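Local coordinates for lipase (Penicillium expansum, PDB 3G7N), which hydrolyses acylglycerol lipids such as triacylglycerols, releasing free fatty acids, as a secreted alkaline lipase of the alpha/beta-hydrolase superfamily, at residues 173-187 with 202-214. Numbering follows the deposited sequence.
Sequences GTAQAGTFNRGNNVL and KHYGTEYYSSGTE
In the alpha/beta-hydrolase sheet, strand 179-185, which leads to the charge-relay residue Asp188, pairs in parallel with strand 206-210. The register Asn181-Thr206 to Asn185-Ser210 is fixed by backbone bonds, among them Arg182 N to Thr206 O (2.8 Å) and Tyr208 N to Arg182 O (2.8 Å). Ahead of the pairing, the Tyr204 ring is sandwiched: Phe180 forms an offset stack on one face, the two ring centroids 4.3 Å apart, while Gly173 CA of helix 167-175 sits over the other, 3.6 Å from the Tyr204 ring centroid, a CH-pi contact. Tyr204 OH reaches the carbonyl of Ser139 in helix 133-148. A serine in place of Tyr204 would probably leave the Phe180 face and Gly173 without the ring that separates them and open a gap between helix and strand. The guanidinium of Arg182 lies flat on the His203 ring (planes 7° apart), its other face meeting Glu207 CB. The bend at chi3 (-67°) turns NE back toward Tyr204 O for a weak bond, its N-H...O angle 133°, and NH2 is held by Gln223. Arg182 NH1 makes a long salt bridge to Glu207 OE1 (4.0 Å); water 4 accepts from NH1 and may also bridge to OE1. Glu207 OE2 is gripped by Ser229 and by Asn184, whose ND2 approaches from above the carboxylate plane in a nearly straight bond of 2.9 Å.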
ATOM      1  N   GLY A 173       2.138  -7.788  11.254  1.00 11.23           N
ATOM      2  CA  GLY A 173       2.753  -7.041  10.161  1.00 11.60           C
ATOM      3  C   GLY A 173       4.168  -6.600  10.521  1.00 10.83           C
ATOM      4  O   GLY A 173       5.098  -6.768   9.731  1.00 11.36           O
ATOM      5  N   THR A 174       4.343  -6.088  11.740  1.00 12.25           N
ATOM      6  CA  THR A 174       5.647  -5.655  12.201  1.00 12.89           C
ATOM      7  C   THR A 174       6.651  -6.812  12.218  1.00 14.25           C
ATOM      8  O   THR A 174       7.842  -6.608  11.926  1.00 14.63           O
ATOM      9  CB  THR A 174       5.539  -5.054  13.608  1.00 12.59           C
ATOM     10  OG1 THR A 174       4.657  -3.921  13.561  1.00 14.45           O
ATOM     11  CG2 THR A 174       6.900  -4.585  14.115  1.00 15.08           C
ATOM     12  N   ALA A 175       6.158  -8.009  12.517  1.00 13.06           N
ATOM     13  CA  ALA A 175       7.017  -9.195  12.642  1.00 14.30           C
ATOM     14  C   ALA A 175       7.615  -9.638  11.306  1.00 15.65           C
ATOM     15  O   ALA A 175       8.620 -10.355  11.282  1.00 16.88           O
ATOM     16  CB  ALA A 175       6.261 -10.331  13.287  1.00 14.28           C
ATOM     17  N   GLN A 176       6.965  -9.308  10.191  1.00 13.09           N
ATOM     18  CA  GLN A 176       7.470  -9.746   8.897  1.00 13.42           C
ATOM     19  C   GLN A 176       8.791  -9.110   8.549  1.00 11.70           C
ATOM     20  O   GLN A 176       9.036  -7.929   8.783  1.00 12.51           O
ATOM     21  CB  GLN A 176       6.464  -9.479   7.780  1.00 13.28           C
ATOM     22  CG  GLN A 176       5.113 -10.043   8.065  1.00 12.96           C
ATOM     23  CD  GLN A 176       5.191 -11.491   8.500  1.00 13.34           C
ATOM     24  OE1 GLN A 176       5.753 -12.332   7.790  1.00 14.40           O
ATOM     25  NE2 GLN A 176       4.695 -11.779   9.704  1.00 14.81           N
ATOM     26  N   ALA A 177       9.691  -9.928   8.012  1.00 14.68           N
ATOM     27  CA  ALA A 177      10.861  -9.385   7.379  1.00 14.21           C
ATOM     28  C   ALA A 177      10.366  -8.541   6.208  1.00 16.51           C
ATOM     29  O   ALA A 177       9.341  -8.847   5.589  1.00 19.71           O
ATOM     30  CB  ALA A 177      11.779 -10.517   6.889  1.00 16.43           C
ATOM     31  N   GLY A 178      11.145  -7.541   5.849  1.00 16.79           N
ATOM     32  CA  GLY A 178      10.700  -6.590   4.832  1.00 14.85           C
ATOM     33  C   GLY A 178      10.240  -5.293   5.458  1.00 15.29           C
ATOM     34  O   GLY A 178       9.936  -5.245   6.650  1.00 20.74           O
ATOM     35  N   THR A 179      10.286  -4.228   4.672  1.00 10.94           N
ATOM     36  CA  THR A 179      10.004  -2.885   5.142  1.00 11.02           C
ATOM     37  C   THR A 179       8.641  -2.431   4.634  1.00 10.47           C
ATOM     38  O   THR A 179       8.434  -2.314   3.422  1.00 10.78           O
ATOM     39  CB  THR A 179      11.083  -1.906   4.670  1.00 11.81           C
ATOM     40  OG1 THR A 179      12.364  -2.376   5.123  1.00 15.55           O
ATOM     41  CG2 THR A 179      10.852  -0.498   5.199  1.00 14.77           C
ATOM     42  N   PHE A 180       7.742  -2.140   5.567  1.00  9.31           N
ATOM     43  CA  PHE A 180       6.432  -1.556   5.254  1.00  9.05           C
ATOM     44  C   PHE A 180       6.417  -0.073   5.591  1.00  8.37           C
ATOM     45  O   PHE A 180       6.626   0.312   6.765  1.00  9.81           O
ATOM     46  CB  PHE A 180       5.320  -2.297   5.995  1.00 10.25           C
ATOM     47  CG  PHE A 180       3.945  -1.733   5.734  1.00  8.91           C
ATOM     48  CD1 PHE A 180       3.415  -1.753   4.457  1.00 10.34           C
ATOM     49  CD2 PHE A 180       3.172  -1.220   6.765  1.00  8.80           C
ATOM     50  CE1 PHE A 180       2.192  -1.133   4.186  1.00 10.07           C
ATOM     51  CE2 PHE A 180       1.898  -0.704   6.512  1.00  9.46           C
ATOM     52  CZ  PHE A 180       1.419  -0.641   5.217  1.00  9.93           C
ATOM     53  N   ASN A 181       6.191   0.754   4.573  1.00  8.88           N
ATOM     54  CA  ASN A 181       6.136   2.198   4.742  1.00  9.15           C
ATOM     55  C   ASN A 181       4.704   2.682   4.537  1.00  9.64           C
ATOM     56  O   ASN A 181       4.020   2.238   3.613  1.00  9.16           O
ATOM     57  CB  ASN A 181       7.034   2.888   3.715  1.00 10.21           C
ATOM     58  CG  ASN A 181       8.469   2.504   3.863  1.00 11.02           C
ATOM     59  OD1 ASN A 181       8.964   2.388   4.993  1.00 11.41           O
ATOM     60  ND2 ASN A 181       9.077   2.089   2.752  1.00 13.35           N
ATOM     61  N   ARG A 182       4.271   3.626   5.375  1.00  7.97           N
ATOM     62  CA  ARG A 182       2.981   4.325   5.185  1.00  7.98           C
ATOM     63  C   ARG A 182       3.262   5.758   4.808  1.00  8.73           C
ATOM     64  O   ARG A 182       3.675   6.549   5.665  1.00 10.15           O
ATOM     65  CB  ARG A 182       2.156   4.262   6.472  1.00  8.53           C
ATOM     66  CG  ARG A 182       1.742   2.864   6.809  1.00  8.23           C
ATOM     67  CD  ARG A 182       0.726   2.832   7.943  1.00  9.72           C
ATOM     68  NE  ARG A 182       1.320   3.271   9.203  1.00 10.04           N
ATOM     69  CZ  ARG A 182       0.980   4.381   9.866  1.00 10.44           C
ATOM     70  NH1 ARG A 182       0.177   5.309   9.326  1.00  9.14           N
ATOM     71  NH2 ARG A 182       1.498   4.593  11.070  1.00 10.43           N
ATOM     72  N   GLY A 183       3.098   6.098   3.537  1.00  7.58           N
ATOM     73  CA  GLY A 183       3.407   7.450   3.077  1.00  8.46           C
ATOM     74  C   GLY A 183       2.144   8.283   3.003  1.00  8.63           C
ATOM     75  O   GLY A 183       1.249   7.974   2.205  1.00  8.57           O
ATOM     76  N   ASN A 184       2.070   9.333   3.834  1.00  7.89           N
ATOM     77  CA  ASN A 184       0.838  10.115   3.999  1.00  7.50           C
ATOM     78  C   ASN A 184       0.996  11.580   3.627  1.00  8.16           C
ATOM     79  O   ASN A 184       2.121  12.089   3.451  1.00  8.86           O
ATOM     80  CB  ASN A 184       0.319   9.947   5.427  1.00  9.36           C
ATOM     81  CG  ASN A 184      -0.193   8.562   5.660  1.00  7.78           C
ATOM     82  OD1 ASN A 184      -0.625   7.895   4.712  1.00  8.01           O
ATOM     83  ND2 ASN A 184      -0.144   8.093   6.899  1.00  8.42           N
ATOM     84  N   ASN A 185      -0.143  12.232   3.437  1.00  8.02           N
ATOM     85  CA  ASN A 185      -0.174  13.589   2.919  1.00  8.60           C
ATOM     86  C   ASN A 185      -0.880  14.550   3.876  1.00  9.40           C
ATOM     87  O   ASN A 185      -1.842  14.184   4.573  1.00  8.90           O
ATOM     88  CB  ASN A 185      -0.870  13.595   1.561  1.00  8.59           C
ATOM     89  CG  ASN A 185      -0.596  14.862   0.772  1.00 10.37           C
ATOM     90  OD1 ASN A 185       0.563  15.225   0.585  1.00 11.45           O
ATOM     91  ND2 ASN A 185      -1.643  15.479   0.225  1.00 10.77           N
ATOM     92  N   VAL A 186      -0.465  15.812   3.807  1.00  9.47           N
ATOM     93  CA  VAL A 186      -1.157  16.876   4.509  1.00 10.13           C
ATOM     94  C   VAL A 186      -2.614  16.948   4.106  1.00  8.95           C
ATOM     95  O   VAL A 186      -3.004  16.555   3.013  1.00  8.84           O
ATOM     96  CB  VAL A 186      -0.501  18.239   4.272  1.00 12.46           C
ATOM     97  CG1 VAL A 186       0.868  18.299   4.942  1.00 17.74           C
ATOM     98  CG2 VAL A 186      -0.459  18.582   2.795  1.00 14.59           C
ATOM     99  N   LEU A 187      -3.447  17.382   5.059  1.00 10.19           N
ATOM    100  CA  LEU A 187      -4.850  17.667   4.778  1.00 11.09           C
ATOM    101  C   LEU A 187      -5.650  16.429   4.413  1.00  9.65           C
ATOM    102  O   LEU A 187      -6.691  16.527   3.773  1.00 10.19           O
ATOM    103  CB  LEU A 187      -5.007  18.758   3.705  1.00 11.83           C
ATOM    104  CG  LEU A 187      -4.592  20.165   4.140  1.00 16.76           C
ATOM    105  CD1 LEU A 187      -4.534  21.073   2.925  1.00 20.12           C
ATOM    106  CD2 LEU A 187      -5.572  20.702   5.186  1.00 20.86           C
ATOM    107  N   LYS A 202      -5.345  -0.591  14.282  1.00 10.75           N
ATOM    108  CA  LYS A 202      -3.937  -0.298  14.512  1.00 10.85           C
ATOM    109  C   LYS A 202      -3.149  -0.362  13.218  1.00  9.39           C
ATOM    110  O   LYS A 202      -3.279  -1.327  12.443  1.00 10.29           O
ATOM    111  CB  LYS A 202      -3.345  -1.272  15.539  1.00 14.03           C
ATOM    112  CG  LYS A 202      -4.082  -1.275  16.891  1.00 14.23           C
ATOM    113  CD  LYS A 202      -3.972   0.075  17.584  1.00 15.59           C
ATOM    114  CE  LYS A 202      -4.591   0.048  18.983  1.00 21.66           C
ATOM    115  NZ  LYS A 202      -4.527   1.404  19.614  1.00 26.13           N
ATOM    116  N   HIS A 203      -2.310   0.652  13.045  1.00  9.79           N
ATOM    117  CA  HIS A 203      -1.322   0.704  11.972  1.00  9.55           C
ATOM    118  C   HIS A 203      -0.078  -0.100  12.336  1.00 10.47           C
ATOM    119  O   HIS A 203       0.230  -0.289  13.528  1.00 10.34           O
ATOM    120  CB  HIS A 203      -0.888   2.145  11.716  1.00  9.78           C
ATOM    121  CG  HIS A 203      -1.901   2.967  10.989  1.00  8.88           C
ATOM    122  ND1 HIS A 203      -2.240   2.733   9.672  1.00  9.06           N
ATOM    123  CD2 HIS A 203      -2.539   4.101  11.356  1.00  9.97           C
ATOM    124  CE1 HIS A 203      -3.049   3.694   9.262  1.00  8.66           C
ATOM    125  NE2 HIS A 203      -3.234   4.543  10.258  1.00  9.15           N
ATOM    126  N   TYR A 204       0.700  -0.449  11.314  1.00  9.44           N
ATOM    127  CA  TYR A 204       2.103  -0.831  11.518  1.00 10.08           C
ATOM    128  C   TYR A 204       2.960  -0.156  10.458  1.00 10.24           C
ATOM    129  O   TYR A 204       2.448   0.514   9.559  1.00 10.32           O
ATOM    130  CB  TYR A 204       2.268  -2.365  11.500  1.00 10.11           C
ATOM    131  CG  TYR A 204       2.169  -3.022  10.124  1.00  9.14           C
ATOM    132  CD1 TYR A 204       3.312  -3.527   9.503  1.00  8.72           C
ATOM    133  CD2 TYR A 204       0.941  -3.271   9.524  1.00 10.07           C
ATOM    134  CE1 TYR A 204       3.236  -4.145   8.262  1.00  9.49           C
ATOM    135  CE2 TYR A 204       0.854  -3.920   8.301  1.00 10.17           C
ATOM    136  CZ  TYR A 204       2.004  -4.384   7.700  1.00  9.05           C
ATOM    137  OH  TYR A 204       1.972  -5.009   6.478  1.00  9.48           O
ATOM    138  N   GLY A 205       4.270  -0.307  10.573  1.00 10.02           N
ATOM    139  CA  GLY A 205       5.199   0.179   9.568  1.00 10.67           C
ATOM    140  C   GLY A 205       5.896   1.443  10.014  1.00 10.06           C
ATOM    141  O   GLY A 205       5.907   1.784  11.210  1.00 12.93           O
ATOM    142  N   THR A 206       6.514   2.125   9.071  1.00 10.65           N
ATOM    143  CA  THR A 206       7.127   3.427   9.316  1.00 10.51           C
ATOM    144  C   THR A 206       6.341   4.473   8.532  1.00 10.21           C
ATOM    145  O   THR A 206       6.165   4.339   7.325  1.00 10.41           O
ATOM    146  CB  THR A 206       8.590   3.451   8.833  1.00 13.05           C
ATOM    147  OG1 THR A 206       9.332   2.444   9.535  1.00 14.61           O
ATOM    148  CG2 THR A 206       9.227   4.805   9.073  1.00 15.04           C
ATOM    149  N   GLU A 207       5.821   5.473   9.233  1.00  9.63           N
ATOM    150  CA  GLU A 207       5.067   6.518   8.571  1.00  9.23           C
ATOM    151  C   GLU A 207       5.992   7.604   8.081  1.00  9.82           C
ATOM    152  O   GLU A 207       6.911   8.008   8.798  1.00 11.26           O
ATOM    153  CB  GLU A 207       3.995   7.115   9.499  1.00 10.72           C
ATOM    154  CG  GLU A 207       3.049   8.081   8.752  1.00 10.81           C
ATOM    155  CD  GLU A 207       1.974   8.746   9.606  1.00 10.54           C
ATOM    156  OE1 GLU A 207       1.917   8.520  10.831  1.00 12.50           O
ATOM    157  OE2 GLU A 207       1.198   9.524   9.022  1.00 10.20           O
ATOM    158  N   TYR A 208       5.758   8.073   6.863  1.00  9.16           N
ATOM    159  CA  TYR A 208       6.406   9.259   6.320  1.00 10.14           C
ATOM    160  C   TYR A 208       5.307  10.238   5.943  1.00  8.91           C
ATOM    161  O   TYR A 208       4.162   9.834   5.717  1.00  9.37           O
ATOM    162  CB  TYR A 208       7.205   8.925   5.055  1.00 10.19           C
ATOM    163  CG  TYR A 208       8.397   8.014   5.288  1.00 11.42           C
ATOM    164  CD1 TYR A 208       9.656   8.547   5.570  1.00 12.88           C
ATOM    165  CD2 TYR A 208       8.243   6.631   5.345  1.00 11.83           C
ATOM    166  CE1 TYR A 208      10.735   7.721   5.893  1.00 13.22           C
ATOM    167  CE2 TYR A 208       9.327   5.787   5.592  1.00 12.86           C
ATOM    168  CZ  TYR A 208      10.553   6.349   5.936  1.00 11.84           C
ATOM    169  OH  TYR A 208      11.621   5.524   6.237  1.00 15.08           O
ATOM    170  N   TYR A 209       5.638  11.525   5.876  1.00  9.86           N
ATOM    171  CA  TYR A 209       4.617  12.547   5.745  1.00  9.79           C
ATOM    172  C   TYR A 209       5.205  13.719   4.977  1.00 10.54           C
ATOM    173  O   TYR A 209       6.390  14.034   5.140  1.00 12.87           O
ATOM    174  CB  TYR A 209       4.160  12.974   7.144  1.00 10.34           C
ATOM    175  CG  TYR A 209       2.874  13.761   7.184  1.00 10.23           C
ATOM    176  CD1 TYR A 209       1.638  13.129   7.097  1.00  9.61           C
ATOM    177  CD2 TYR A 209       2.891  15.108   7.485  1.00 11.20           C
ATOM    178  CE1 TYR A 209       0.468  13.828   7.196  1.00 10.68           C
ATOM    179  CE2 TYR A 209       1.697  15.808   7.713  1.00 14.26           C
ATOM    180  CZ  TYR A 209       0.490  15.141   7.549  1.00  8.83           C
ATOM    181  OH  TYR A 209      -0.702  15.809   7.762  1.00 12.24           O
ATOM    182  N   SER A 210       4.429  14.343   4.108  1.00 10.04           N
ATOM    183  CA  SER A 210       4.926  15.520   3.405  1.00 10.20           C
ATOM    184  C   SER A 210       3.780  16.430   3.049  1.00 13.19           C
ATOM    185  O   SER A 210       2.607  16.029   3.114  1.00 11.14           O
ATOM    186  CB  SER A 210       5.731  15.144   2.143  1.00 12.46           C
ATOM    187  OG  SER A 210       4.893  15.032   0.998  1.00 11.93           O
ATOM    188  N   SER A 211       4.132  17.621   2.571  1.00 12.55           N
ATOM    189  CA  SER A 211       3.173  18.496   1.919  1.00 14.81           C
ATOM    190  C   SER A 211       3.472  18.596   0.429  1.00 17.60           C
ATOM    191  O   SER A 211       3.015  19.531  -0.237  1.00 19.74           O
ATOM    192  CB  SER A 211       3.182  19.892   2.563  1.00 18.69           C
ATOM    193  OG  SER A 211       4.473  20.465   2.517  1.00 22.08           O
ATOM    194  N   GLY A 212       4.110  17.566  -0.127  1.00 13.38           N
ATOM    195  CA  GLY A 212       4.205  17.437  -1.578  1.00 14.28           C
ATOM    196  C   GLY A 212       5.590  17.724  -2.129  1.00 14.50           C
ATOM    197  O   GLY A 212       5.804  17.678  -3.331  1.00 17.09           O
ATOM    198  N   THR A 213       6.538  18.003  -1.246  1.00 15.47           N
ATOM    199  CA  THR A 213       7.887  18.372  -1.667  1.00 18.02           C
ATOM    200  C   THR A 213       8.927  17.553  -0.912  1.00 14.82           C
ATOM    201  O   THR A 213       8.685  17.087   0.203  1.00 14.17           O
ATOM    202  CB  THR A 213       8.190  19.865  -1.413  1.00 20.30           C
ATOM    203  OG1 THR A 213       8.168  20.119  -0.007  1.00 20.67           O
ATOM    204  CG2 THR A 213       7.188  20.764  -2.107  1.00 24.11           C
ATOM    205  N   GLU A 214      10.133  17.465  -1.474  1.00 15.03           N
ATOM    206  CA  GLU A 214      11.219  16.774  -0.814  1.00 14.41           C
ATOM    207  C   GLU A 214      11.554  17.436   0.522  1.00 15.55           C
ATOM    208  O   GLU A 214      11.722  16.770   1.541  1.00 14.54           O
ATOM    209  CB  GLU A 214      12.453  16.760  -1.718  1.00 20.18           C
ATOM    210  CG  GLU A 214      13.617  15.985  -1.137  1.00 21.62           C
ATOM    211  CD  GLU A 214      14.694  15.665  -2.164  1.00 38.99           C
ATOM    212  OE1 GLU A 214      14.403  14.927  -3.131  1.00 41.44           O
ATOM    213  OE2 GLU A 214      15.863  16.026  -1.921  1.00 43.74           O
TER
HETATM  214  O   HOH W   1       5.771  -1.575  12.684  1.00 16.79           O
HETATM  215  O   HOH W   2       8.938  -0.079   8.455  1.00 18.40           O
HETATM  216  O   HOH W   3      11.461   2.826   5.940  1.00 18.04           O
HETATM  217  O   HOH W   4      -1.063   7.315  11.354  1.00 11.49           O
HETATM  218  O   HOH W   5       2.658  13.414   0.883  1.00 10.35           O